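Local coordinates for fiber protein (Snake adenovirus 1, PDB 4D0U) that probably attaches the virion to its host receptor through the trimeric spikes at the capsid vertices, of which this chain is the fiber head domain, at residues 46-51 with 85-90; 53-58 with 77-82; 71-76 with 91-96; 107-112 with 132-137. The protein carries 2 engineered substitutions. All coordinates share one frame; numbering follows the deposited sequence.

Contact 1. Residues 46-51 with 85-90; sequences EELQND and FKAPAS
N50 and A87 bring the two backbones closest, with their CA atoms 4.8 Å apart. From there the segments diverge to 8.2 Å between CA of E46 and CA of S90. Strands 46-49 and 85-88 run at 120° to each other and exchange no backbone hydrogen bond. One water joins N of Q49 to O of P88, and another joins OE2 of E46 to the same carbonyl. Both are outermost strands of the two sheets of the head-domain beta-sandwich, which meet here along one side. The carboxylate of E46 grips S90 with both oxygens, each through its syn lone pair. OE1 of E46 accepts from OG of S90 at 2.6 Å. OE2 of E46 accepts from N of S90 at 2.9 Å, almost straight at 172°. S90 is also the N-cap of helix 91-98, where its OG accepts from N of L93. CB of L48 rests on CB of A87 at 3.9 Å. The F85 ring turns its edge to the L48 backbone. CB of N50 presses on O of K86 at 3.1 Å. Its CG stands between N and the carbonyl carbon (chi1 74°), laying the amide beside the F85 ring, while OD1 bonds to N of V54.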
loop_
_atom_site.group_PDB
_atom_site.type_symbol
_atom_site.label_atom_id
_atom_site.label_comp_id
_atom_site.label_asym_id
_atom_site.label_seq_id
_atom_site.Cartn_x
_atom_site.Cartn_y
_atom_site.Cartn_z
ATOM N N GLU A 46 10.589 -14.644 -0.811
ATOM C CA GLU A 46 11.637 -15.288 -0.050
ATOM C C GLU A 46 11.771 -14.697 1.337
ATOM O O GLU A 46 11.426 -13.541 1.561
ATOM C CB GLU A 46 12.968 -15.272 -0.795
ATOM C CG GLU A 46 13.681 -13.962 -0.960
ATOM C CD GLU A 46 14.918 -14.129 -1.857
ATOM O OE1 GLU A 46 14.689 -14.363 -3.067
ATOM O OE2 GLU A 46 16.080 -14.042 -1.387
ATOM N N GLU A 47 12.307 -15.491 2.251
ATOM C CA GLU A 47 12.554 -15.045 3.611
ATOM C C GLU A 47 14.034 -14.727 3.737
ATOM O O GLU A 47 14.883 -15.500 3.269
ATOM C CB GLU A 47 12.172 -16.166 4.578
ATOM C CG GLU A 47 12.079 -15.737 6.030
ATOM C CD GLU A 47 10.767 -15.049 6.341
ATOM O OE1 GLU A 47 9.813 -15.183 5.543
ATOM O OE2 GLU A 47 10.689 -14.369 7.383
ATOM N N LEU A 48 14.350 -13.601 4.368
ATOM C CA LEU A 48 15.738 -13.214 4.622
ATOM C C LEU A 48 15.922 -13.115 6.129
ATOM O O LEU A 48 14.984 -12.761 6.853
ATOM C CB LEU A 48 16.061 -11.847 3.982
ATOM C CG LEU A 48 16.390 -11.794 2.486
ATOM C CD1 LEU A 48 15.197 -12.127 1.629
ATOM C CD2 LEU A 48 16.942 -10.458 2.045
ATOM N N GLN A 49 17.126 -13.408 6.612
ATOM C CA GLN A 49 17.369 -13.342 8.031
ATOM C C GLN A 49 18.736 -12.725 8.287
ATOM O O GLN A 49 19.700 -13.070 7.611
ATOM C CB GLN A 49 17.308 -14.753 8.603
ATOM C CG GLN A 49 17.223 -14.789 10.113
ATOM C CD GLN A 49 16.721 -16.125 10.634
ATOM O OE1 GLN A 49 17.092 -16.539 11.735
ATOM N NE2 GLN A 49 15.866 -16.800 9.858
ATOM N N ASN A 50 18.828 -11.808 9.239
ATOM C CA ASN A 50 20.130 -11.249 9.584
ATOM C C ASN A 50 20.870 -12.123 10.608
ATOM O O ASN A 50 20.369 -13.185 10.982
ATOM C CB ASN A 50 20.046 -9.764 9.983
ATOM C CG ASN A 50 19.457 -9.534 11.359
ATOM O OD1 ASN A 50 19.066 -10.465 12.053
ATOM N ND2 ASN A 50 19.399 -8.275 11.757
ATOM N N ASP A 51 22.045 -11.666 11.036
ATOM C CA ASP A 51 22.904 -12.434 11.958
ATOM C C ASP A 51 22.339 -12.485 13.385
ATOM O O ASP A 51 22.821 -13.255 14.222
ATOM C CB ASP A 51 24.335 -11.865 11.956
ATOM C CG ASP A 51 24.394 -10.380 12.326
ATOM O OD1 ASP A 51 23.343 -9.764 12.629
ATOM O OD2 ASP A 51 25.513 -9.819 12.320
ATOM N N PHE A 85 18.999 -3.548 8.537
ATOM C CA PHE A 85 18.842 -4.972 8.365
ATOM C C PHE A 85 19.735 -5.376 7.205
ATOM O O PHE A 85 19.594 -4.859 6.093
ATOM C CB PHE A 85 17.384 -5.260 7.981
ATOM C CG PHE A 85 17.100 -6.706 7.678
ATOM C CD1 PHE A 85 16.998 -7.634 8.719
ATOM C CD2 PHE A 85 16.945 -7.142 6.345
ATOM C CE1 PHE A 85 16.724 -8.970 8.460
ATOM C CE2 PHE A 85 16.680 -8.485 6.087
ATOM C CZ PHE A 85 16.567 -9.392 7.151
ATOM N N LYS A 86 20.630 -6.332 7.461
ATOM C CA LYS A 86 21.535 -6.842 6.410
ATOM C C LYS A 86 21.405 -8.353 6.318
ATOM O O LYS A 86 21.439 -9.043 7.338
ATOM C CB LYS A 86 22.990 -6.446 6.688
ATOM C CG LYS A 86 23.227 -4.937 6.638
ATOM C CD LYS A 86 24.671 -4.571 6.940
ATOM C CE LYS A 86 24.726 -3.434 7.964
ATOM N NZ LYS A 86 24.867 -2.078 7.341
ATOM N N ALA A 87 21.187 -8.856 5.105
ATOM C CA ALA A 87 20.962 -10.291 4.912
ATOM C C ALA A 87 21.229 -10.664 3.474
ATOM O O ALA A 87 20.998 -9.858 2.558
ATOM C CB ALA A 87 19.533 -10.673 5.285
ATOM N N PRO A 88 21.738 -11.889 3.251
ATOM C CA PRO A 88 21.919 -12.320 1.867
ATOM C C PRO A 88 20.582 -12.526 1.165
ATOM O O PRO A 88 19.626 -13.024 1.759
ATOM C CB PRO A 88 22.665 -13.655 1.987
ATOM C CG PRO A 88 22.697 -14.019 3.416
ATOM C CD PRO A 88 22.230 -12.867 4.246
ATOM N N ALA A 89 20.554 -12.150 -0.107
ATOM C CA ALA A 89 19.386 -12.299 -0.965
ATOM C C ALA A 89 19.710 -13.206 -2.145
ATOM O O ALA A 89 20.874 -13.268 -2.573
ATOM C CB ALA A 89 18.984 -10.921 -1.474
ATOM N N SER A 90 18.691 -13.884 -2.673
ATOM C CA SER A 90 18.854 -14.685 -3.891
ATOM C C SER A 90 19.335 -13.865 -5.081
ATOM O O SER A 90 19.181 -12.644 -5.123
ATOM C CB SER A 90 17.556 -15.378 -4.239
ATOM O OG SER A 90 16.631 -14.436 -4.741
HETATM O O HOH W 1 17.774 -15.386 0.586
HETATM O O HOH W 2 18.865 -14.297 4.275
HETATM O O HOH W 3 21.133 -6.531 10.295
HETATM O O HOH W 4 23.409 -9.578 9.088
#

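Contact 2. Residues 53-58 with 77-82; sequences GVSFAF and SGDGLT
The ring of F56 has CB of S77 over one face, almost exactly above its centre. The CH-pi distance from CB of S77 to the centroid of the F56 ring is 3.6 Å, only 2° off the ring normal. At the ring edge, near its plane, lies CD1 of L81, 3.9 Å from CZ of F56. The two side chains cross at about a right angle. F85 and V134 also touch F56, so the ring is buried.

S77 holds both the ring and the backbone. With OG anti to its own N (chi1 -179°), the hydroxyl lies beside its carbonyl carbon and reaches the other segment. There OG of S77 donates to O of S55 at 2.7 Å, coming in tilted from the carbonyl plane. The same OG accepts from N of D79 at 3.0 Å, which makes an ST turn.

That turn brings D79 back toward S55. OD2 of D79 accepts from N of S55 at 2.9 Å, with a nearly straight angle of 169°. A water bonded to OD2 of D79 also donates to O of G53. V54 runs alongside D79 in the opposite direction, its CG1 3.9 Å from CB of D79, and the same CG1 packs on CD2 of L81.

S55 begins strand 55-65 and S77 ends strand 68-77. Across the contact, N and O of S55 are both met by side chains, those of D79 and S77, in place of backbone partners. The arrangement is the open end of an antiparallel beta hairpin, closed by an ST turn and an aspartate.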
loop_
_atom_site.group_PDB
_atom_site.type_symbol
_atom_site.label_atom_id
_atom_site.label_comp_id
_atom_site.label_asym_id
_atom_site.label_seq_id
_atom_site.Cartn_x
_atom_site.Cartn_y
_atom_site.Cartn_z
ATOM N N GLY A 53 19.009 -12.983 13.844
ATOM C CA GLY A 53 17.765 -13.741 13.710
ATOM C C GLY A 53 16.489 -12.926 13.500
ATOM O O GLY A 53 15.383 -13.484 13.581
ATOM N N VAL A 54 16.621 -11.622 13.234
ATOM C CA VAL A 54 15.501 -10.842 12.675
ATOM C C VAL A 54 15.172 -11.425 11.303
ATOM O O VAL A 54 16.059 -11.655 10.495
ATOM C CB VAL A 54 15.834 -9.324 12.551
ATOM C CG1 VAL A 54 14.702 -8.574 11.857
ATOM C CG2 VAL A 54 16.146 -8.683 13.910
ATOM N N SER A 55 13.887 -11.664 11.038
ATOM C CA SER A 55 13.519 -12.203 9.729
ATOM C C SER A 55 12.447 -11.390 9.049
ATOM O O SER A 55 11.515 -10.892 9.700
ATOM C CB SER A 55 13.149 -13.670 9.785
ATOM O OG SER A 55 11.942 -13.836 10.431
ATOM N N PHE A 56 12.627 -11.258 7.742
ATOM C CA PHE A 56 11.718 -10.542 6.854
ATOM C C PHE A 56 11.273 -11.477 5.761
ATOM O O PHE A 56 12.045 -12.310 5.291
ATOM C CB PHE A 56 12.438 -9.405 6.132
ATOM C CG PHE A 56 12.424 -8.098 6.859
ATOM C CD1 PHE A 56 13.284 -7.874 7.937
ATOM C CD2 PHE A 56 11.578 -7.068 6.444
ATOM C CE1 PHE A 56 13.285 -6.657 8.609
ATOM C CE2 PHE A 56 11.601 -5.845 7.109
ATOM C CZ PHE A 56 12.443 -5.642 8.192
ATOM N N ALA A 57 10.051 -11.277 5.297
ATOM C CA ALA A 57 9.635 -11.864 4.051
ATOM C C ALA A 57 9.519 -10.762 3.011
ATOM O O ALA A 57 8.978 -9.703 3.300
ATOM C CB ALA A 57 8.291 -12.534 4.250
ATOM N N PHE A 58 10.050 -11.006 1.814
ATOM C CA PHE A 58 9.931 -10.076 0.708
ATOM C C PHE A 58 9.203 -10.737 -0.430
ATOM O O PHE A 58 9.387 -11.926 -0.674
ATOM C CB PHE A 58 11.309 -9.610 0.246
ATOM C CG PHE A 58 11.953 -8.650 1.209
ATOM C CD1 PHE A 58 11.693 -7.288 1.115
ATOM C CD2 PHE A 58 12.761 -9.122 2.250
ATOM C CE1 PHE A 58 12.263 -6.389 2.014
ATOM C CE2 PHE A 58 13.329 -8.225 3.146
ATOM C CZ PHE A 58 13.062 -6.870 3.034
ATOM N N SER A 77 7.780 -7.927 8.319
ATOM C CA SER A 77 8.420 -8.564 9.473
ATOM C C SER A 77 7.590 -8.351 10.716
ATOM O O SER A 77 7.067 -7.272 10.950
ATOM C CB SER A 77 9.825 -7.992 9.698
ATOM O OG SER A 77 10.445 -8.634 10.823
ATOM N N GLY A 78 7.517 -9.386 11.538
ATOM C CA GLY A 78 6.890 -9.232 12.861
ATOM C C GLY A 78 7.885 -8.753 13.896
ATOM O O GLY A 78 7.511 -8.450 15.035
ATOM N N ASP A 79 9.144 -8.661 13.507
ATOM C CA ASP A 79 10.194 -8.268 14.436
ATOM C C ASP A 79 10.306 -6.767 14.543
ATOM O O ASP A 79 9.744 -6.023 13.732
ATOM C CB ASP A 79 11.521 -8.898 14.002
ATOM C CG ASP A 79 11.488 -10.421 14.086
ATOM O OD1 ASP A 79 10.803 -10.956 14.987
ATOM O OD2 ASP A 79 12.122 -11.095 13.251
ATOM N N GLY A 80 11.030 -6.305 15.552
ATOM C CA GLY A 80 11.591 -4.963 15.511
ATOM C C GLY A 80 12.963 -4.899 14.877
ATOM O O GLY A 80 13.614 -5.935 14.604
ATOM N N LEU A 81 13.416 -3.678 14.650
ATOM C CA LEU A 81 14.731 -3.430 14.070
ATOM C C LEU A 81 15.320 -2.250 14.770
ATOM O O LEU A 81 14.720 -1.175 14.812
ATOM C CB LEU A 81 14.637 -3.054 12.593
ATOM C CG LEU A 81 14.862 -4.046 11.490
ATOM C CD1 LEU A 81 14.784 -3.270 10.180
ATOM C CD2 LEU A 81 16.198 -4.770 11.624
ATOM N N THR A 82 16.525 -2.431 15.276
ATOM C CA THR A 82 17.189 -1.381 15.987
ATOM C C THR A 82 18.021 -0.550 15.057
ATOM O O THR A 82 18.205 0.638 15.318
ATOM C CB THR A 82 18.052 -1.933 17.144
ATOM O OG1 THR A 82 19.049 -2.820 16.628
ATOM C CG2 THR A 82 17.177 -2.703 18.116
HETATM O O HOH W 5 12.639 -13.697 13.680
HETATM O O HOH W 6 8.745 -11.899 10.911
#

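Contact 3. Residues 71-76 with 91-96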
loop_
_atom_site.group_PDB
_atom_site.type_symbol
_atom_site.label_atom_id
_atom_site.label_comp_id
_atom_site.label_asym_id
_atom_site.label_seq_id
_atom_site.Cartn_x
_atom_site.Cartn_y
_atom_site.Cartn_z
ATOM N N ARG A 71 6.724 -2.357 -11.039
ATOM C CA ARG A 71 7.505 -3.302 -10.245
ATOM C C ARG A 71 7.328 -2.926 -8.776
ATOM O O ARG A 71 7.580 -1.792 -8.409
ATOM C CB ARG A 71 8.964 -3.273 -10.668
ATOM C CG ARG A 71 9.162 -4.058 -11.961
ATOM C CD ARG A 71 10.461 -3.779 -12.652
ATOM N NE ARG A 71 10.369 -4.205 -14.057
ATOM C CZ ARG A 71 10.944 -3.587 -15.086
ATOM N NH1 ARG A 71 11.689 -2.501 -14.911
ATOM N NH2 ARG A 71 10.775 -4.076 -16.313
ATOM N N THR A 72 6.866 -3.883 -7.975
ATOM C CA THR A 72 6.594 -3.643 -6.545
ATOM C C THR A 72 7.430 -4.551 -5.653
ATOM O O THR A 72 7.493 -5.760 -5.865
ATOM C CB THR A 72 5.101 -3.903 -6.226
ATOM O OG1 THR A 72 4.303 -3.139 -7.140
ATOM C CG2 THR A 72 4.787 -3.440 -4.796
ATOM N N LEU A 73 8.025 -3.972 -4.609
ATOM C CA LEU A 73 8.592 -4.755 -3.521
ATOM C C LEU A 73 7.675 -4.678 -2.300
ATOM O O LEU A 73 7.378 -3.570 -1.822
ATOM C CB LEU A 73 9.964 -4.160 -3.164
ATOM C CG LEU A 73 10.717 -4.929 -2.071
ATOM C CD1 LEU A 73 11.198 -6.290 -2.592
ATOM C CD2 LEU A 73 11.872 -4.106 -1.559
ATOM N N PHE A 74 7.236 -5.835 -1.825
ATOM C CA PHE A 74 6.450 -5.945 -0.589
ATOM C C PHE A 74 7.372 -6.464 0.498
ATOM O O PHE A 74 8.146 -7.395 0.259
ATOM C CB PHE A 74 5.316 -6.956 -0.794
ATOM C CG PHE A 74 4.273 -6.529 -1.786
ATOM C CD1 PHE A 74 3.172 -5.743 -1.390
ATOM C CD2 PHE A 74 4.379 -6.932 -3.125
ATOM C CE1 PHE A 74 2.192 -5.371 -2.325
ATOM C CE2 PHE A 74 3.407 -6.555 -4.052
ATOM C CZ PHE A 74 2.321 -5.789 -3.649
ATOM N N ALA A 75 7.276 -5.920 1.710
ATOM C CA ALA A 75 8.147 -6.356 2.818
ATOM C C ALA A 75 7.316 -6.556 4.069
ATOM O O ALA A 75 6.429 -5.740 4.352
ATOM C CB ALA A 75 9.230 -5.308 3.068
ATOM N N TYR A 76 7.569 -7.645 4.804
ATOM C CA TYR A 76 6.871 -7.914 6.069
ATOM C C TYR A 76 7.859 -8.451 7.104
ATOM O O TYR A 76 8.669 -9.321 6.803
ATOM C CB TYR A 76 5.764 -8.962 5.889
ATOM C CG TYR A 76 5.242 -9.402 7.225
ATOM C CD1 TYR A 76 4.401 -8.571 7.964
ATOM C CD2 TYR A 76 5.653 -10.623 7.785
ATOM C CE1 TYR A 76 3.958 -8.938 9.213
ATOM C CE2 TYR A 76 5.203 -10.991 9.053
ATOM C CZ TYR A 76 4.356 -10.141 9.735
ATOM O OH TYR A 76 3.897 -10.467 10.992
ATOM N N ALA A 91 19.915 -14.545 -6.082
ATOM C CA ALA A 91 20.302 -13.864 -7.308
ATOM C C ALA A 91 19.106 -13.168 -7.980
ATOM O O ALA A 91 19.245 -12.047 -8.467
ATOM C CB ALA A 91 20.961 -14.843 -8.280
ATOM N N GLU A 92 17.957 -13.835 -7.964
ATOM C CA GLU A 92 16.766 -13.325 -8.619
ATOM C C GLU A 92 16.259 -12.078 -7.880
ATOM O O GLU A 92 15.926 -11.075 -8.529
ATOM C CB GLU A 92 15.657 -14.376 -8.713
ATOM C CG GLU A 92 14.528 -13.924 -9.627
ATOM C CD GLU A 92 13.547 -15.031 -10.053
ATOM O OE1 GLU A 92 13.429 -16.078 -9.358
ATOM O OE2 GLU A 92 12.868 -14.834 -11.095
ATOM N N LEU A 93 16.214 -12.139 -6.551
ATOM C CA LEU A 93 15.745 -10.970 -5.807
ATOM C C LEU A 93 16.734 -9.839 -5.980
ATOM O O LEU A 93 16.346 -8.687 -6.137
ATOM C CB LEU A 93 15.531 -11.279 -4.330
ATOM C CG LEU A 93 15.001 -10.094 -3.475
ATOM C CD1 LEU A 93 13.668 -9.532 -3.985
ATOM C CD2 LEU A 93 14.859 -10.563 -2.031
ATOM N N SER A 94 18.025 -10.156 -5.945
ATOM C CA SER A 94 19.043 -9.125 -6.075
ATOM C C SER A 94 18.936 -8.406 -7.409
ATOM O O SER A 94 19.022 -7.195 -7.455
ATOM C CB SER A 94 20.455 -9.701 -5.910
ATOM O OG SER A 94 20.628 -10.291 -4.639
ATOM N N SER A 95 18.713 -9.156 -8.492
ATOM C CA SER A 95 18.516 -8.544 -9.801
ATOM C C SER A 95 17.307 -7.607 -9.806
ATOM O O SER A 95 17.381 -6.500 -10.323
ATOM C CB SER A 95 18.412 -9.623 -10.878
ATOM O OG SER A 95 19.653 -10.316 -10.952
ATOM N N PHE A 96 16.209 -8.063 -9.198
ATOM C CA PHE A 96 15.011 -7.241 -9.094
ATOM C C PHE A 96 15.318 -5.950 -8.318
ATOM O O PHE A 96 14.927 -4.848 -8.738
ATOM C CB PHE A 96 13.906 -8.026 -8.403
ATOM C CG PHE A 96 12.581 -7.288 -8.322
ATOM C CD1 PHE A 96 12.293 -6.497 -7.209
ATOM C CD2 PHE A 96 11.608 -7.441 -9.306
ATOM C CE1 PHE A 96 11.065 -5.845 -7.116
ATOM C CE2 PHE A 96 10.380 -6.788 -9.212
ATOM C CZ PHE A 96 10.116 -5.986 -8.111
#
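L93 is the first residue of 91-96 to reach the strand. Its CD1 meets CD1 of L73 at 4.3 Å, methyl against methyl. The helix segment crosses strand 71-76 at 121°, with the axes 11.2 Å apart at their closest. L93 also touches E46 of strand 40-49, so it sits over more than one strand of the sheet.

One turn further on, F96 makes most of the contact. Its CG is anti to the backbone N (chi1 -176°), and the ring is carried down onto the strand. CZ of F96 comes to 3.5 Å from O of T72 and lies 3.9 Å from CB of R71. CB and CG of R71 approach from one side of the ring plane and O of T72 from the other, both obliquely. CE1 of F96 reaches CB of L73 at 4.4 Å, and N of L73 lies at the ring edge. The ring thus spans three successive strand residues. Beyond them it meets A60, L42 and the ring of W105, whose plane is nearly parallel to its own.

The R71 guanidinium is not part of this packing. It leads away from the helix to a salt bridge with E62 and a hydrogen bond to OH of Y141.

No hydrogen bond joins the two segments. The contact is van der Waals: the leucine methyls, the aliphatic start of an arginine, and the rim of the F96 ring against the T72 carbonyl. It probably contributes by shape and burial, not by directed bonds, while the charge of R71 is satisfied elsewhere.

Contact 4. Residues 107-112 with 132-137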
loop_
_atom_site.group_PDB
_atom_site.type_symbol
_atom_site.label_atom_id
_atom_site.label_comp_id
_atom_site.label_asym_id
_atom_site.label_seq_id
_atom_site.Cartn_x
_atom_site.Cartn_y
_atom_site.Cartn_z
ATOM N N ILE A 107 10.634 2.938 1.295
ATOM C CA ILE A 107 9.482 2.113 1.680
ATOM C C ILE A 107 8.907 2.590 3.009
ATOM O O ILE A 107 9.646 2.755 3.987
ATOM C CB ILE A 107 9.839 0.599 1.652
ATOM C CG1 ILE A 107 8.615 -0.265 2.034
ATOM C CG2 ILE A 107 11.062 0.284 2.537
ATOM C CD1 ILE A 107 8.790 -1.732 1.616
ATOM N N ALA A 108 7.601 2.822 3.041
ATOM C CA ALA A 108 6.935 3.240 4.262
ATOM C C ALA A 108 6.392 2.053 5.022
ATOM O O ALA A 108 5.661 1.219 4.458
ATOM C CB ALA A 108 5.784 4.170 3.898
ATOM N N PHE A 109 6.723 1.999 6.313
ATOM C CA PHE A 109 6.100 1.080 7.241
ATOM C C PHE A 109 5.246 1.873 8.244
ATOM O O PHE A 109 5.273 3.093 8.252
ATOM C CB PHE A 109 7.194 0.308 8.002
ATOM C CG PHE A 109 8.015 -0.593 7.128
ATOM C CD1 PHE A 109 7.496 -1.810 6.678
ATOM C CD2 PHE A 109 9.307 -0.195 6.759
ATOM C CE1 PHE A 109 8.242 -2.655 5.863
ATOM C CE2 PHE A 109 10.059 -1.030 5.938
ATOM C CZ PHE A 109 9.529 -2.258 5.503
ATOM N N PRO A 110 4.435 1.165 9.052
ATOM C CA PRO A 110 3.536 1.946 9.906
ATOM C C PRO A 110 4.254 2.895 10.868
ATOM O O PRO A 110 3.732 3.976 11.115
ATOM C CB PRO A 110 2.728 0.877 10.631
ATOM C CG PRO A 110 2.634 -0.206 9.588
ATOM C CD PRO A 110 4.032 -0.251 8.992
ATOM N N LEU A 111 5.435 2.513 11.361
ATOM C CA LEU A 111 6.119 3.302 12.380
ATOM C C LEU A 111 7.384 3.982 11.887
ATOM O O LEU A 111 8.070 4.646 12.675
ATOM C CB LEU A 111 6.439 2.411 13.602
ATOM C CG LEU A 111 5.255 1.617 14.185
ATOM C CD1 LEU A 111 5.725 0.865 15.442
ATOM C CD2 LEU A 111 4.097 2.548 14.537
ATOM N N GLY A 112 7.699 3.901 10.605
ATOM C CA GLY A 112 8.926 4.574 10.145
ATOM C C GLY A 112 9.161 4.234 8.691
ATOM O O GLY A 112 8.312 3.588 8.064
ATOM N N PRO A 132 10.091 -0.516 16.959
ATOM C CA PRO A 132 9.797 -1.636 17.873
ATOM C C PRO A 132 9.082 -2.789 17.182
ATOM O O PRO A 132 9.145 -3.926 17.664
ATOM C CB PRO A 132 8.896 -1.008 18.935
ATOM C CG PRO A 132 8.544 0.364 18.459
ATOM C CD PRO A 132 9.423 0.757 17.305
ATOM N N GLU A 133 8.425 -2.499 16.064
ATOM C CA GLU A 133 7.847 -3.526 15.204
ATOM C C GLU A 133 7.848 -2.956 13.794
ATOM O O GLU A 133 7.536 -1.794 13.615
ATOM C CB GLU A 133 6.432 -3.845 15.631
ATOM C CG GLU A 133 5.817 -4.920 14.761
ATOM C CD GLU A 133 4.490 -5.398 15.290
ATOM O OE1 GLU A 133 4.198 -5.139 16.490
ATOM O OE2 GLU A 133 3.758 -6.068 14.544
ATOM N N VAL A 134 8.229 -3.777 12.820
ATOM C CA VAL A 134 8.300 -3.335 11.429
ATOM C C VAL A 134 6.930 -3.352 10.750
ATOM O O VAL A 134 6.513 -2.335 10.166
ATOM C CB VAL A 134 9.287 -4.207 10.629
ATOM C CG1 VAL A 134 9.271 -3.816 9.151
ATOM C CG2 VAL A 134 10.707 -4.048 11.174
ATOM N N GLY A 135 6.219 -4.467 10.826
ATOM C CA GLY A 135 4.936 -4.567 10.113
ATOM C C GLY A 135 5.162 -4.765 8.620
ATOM O O GLY A 135 6.110 -5.444 8.198
ATOM N N SER A 136 4.266 -4.196 7.832
ATOM C CA SER A 136 4.266 -4.425 6.372
ATOM C C SER A 136 4.297 -3.106 5.623
ATOM O O SER A 136 3.829 -2.074 6.124
ATOM C CB SER A 136 3.068 -5.281 5.922
ATOM O OG SER A 136 1.823 -4.574 6.035
ATOM N N GLY A 137 4.794 -3.153 4.387
ATOM C CA GLY A 137 4.685 -1.990 3.510
ATOM C C GLY A 137 5.142 -2.380 2.112
ATOM O O GLY A 137 5.591 -3.496 1.874
HETATM O O HOH W 7 6.801 0.006 11.475
#
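V134 runs alongside F109 and lays CG1 on the flat of its ring, nearer the rim than the centre. The CH-pi distance from CG1 of V134 to the F109 centroid is 3.8 Å. CG1 lies opposite the backbone N of V134 (chi1 175°), which turns it over the ring. CD of P110 touches two carbonyls, 3.4 Å from O of V134 and 3.4 Å from O of S136. CA of G137 points a C-H at O of A108 across 3.5 Å; without a side chain, G137 leaves room. CD1 of L111 packs on CD of P132 at 4.1 Å. One water accepts from N of L111 and donates to O of E133 and O of V134.

Further out, N of F109 bonds to O of G112 at 2.8 Å, which fixes the turn carrying P110 and L111. V134 is set by its backbone bond with D79. E133 makes a salt bridge with R104 of the second subunit, and OG of S136 bonds to N of F140 there. A two-residue hairpin turn between strands 105-109 and 112-119 thus packs on the start of edge strand 135-143 and the loop before it, in a beta-sandwich at the trimer interface.

In the fold
The four contacts join parts of one beta-sandwich, the fiber head domain. Strands 40-49, 55-65, 68-77 and 135-143 lie in that order in one sheet. Contacts 1, 2 and 4 follow the same end of it, with centres about 9 Å apart from 1 to 2 and about 10 Å from 2 to 4. Contacts 1 and 4, about 17 Å apart, link its outermost strands to the second sheet. Contact 3 adds helix 91-98, its centre about 12 Å from contact 1 and 16 Å from contact 2. Along the chain, contact 2 lies between the segments of contact 1, contact 3 alternates with both, and contact 4 follows. All four lie near the second subunit, so sandwich and trimer interface are built close together.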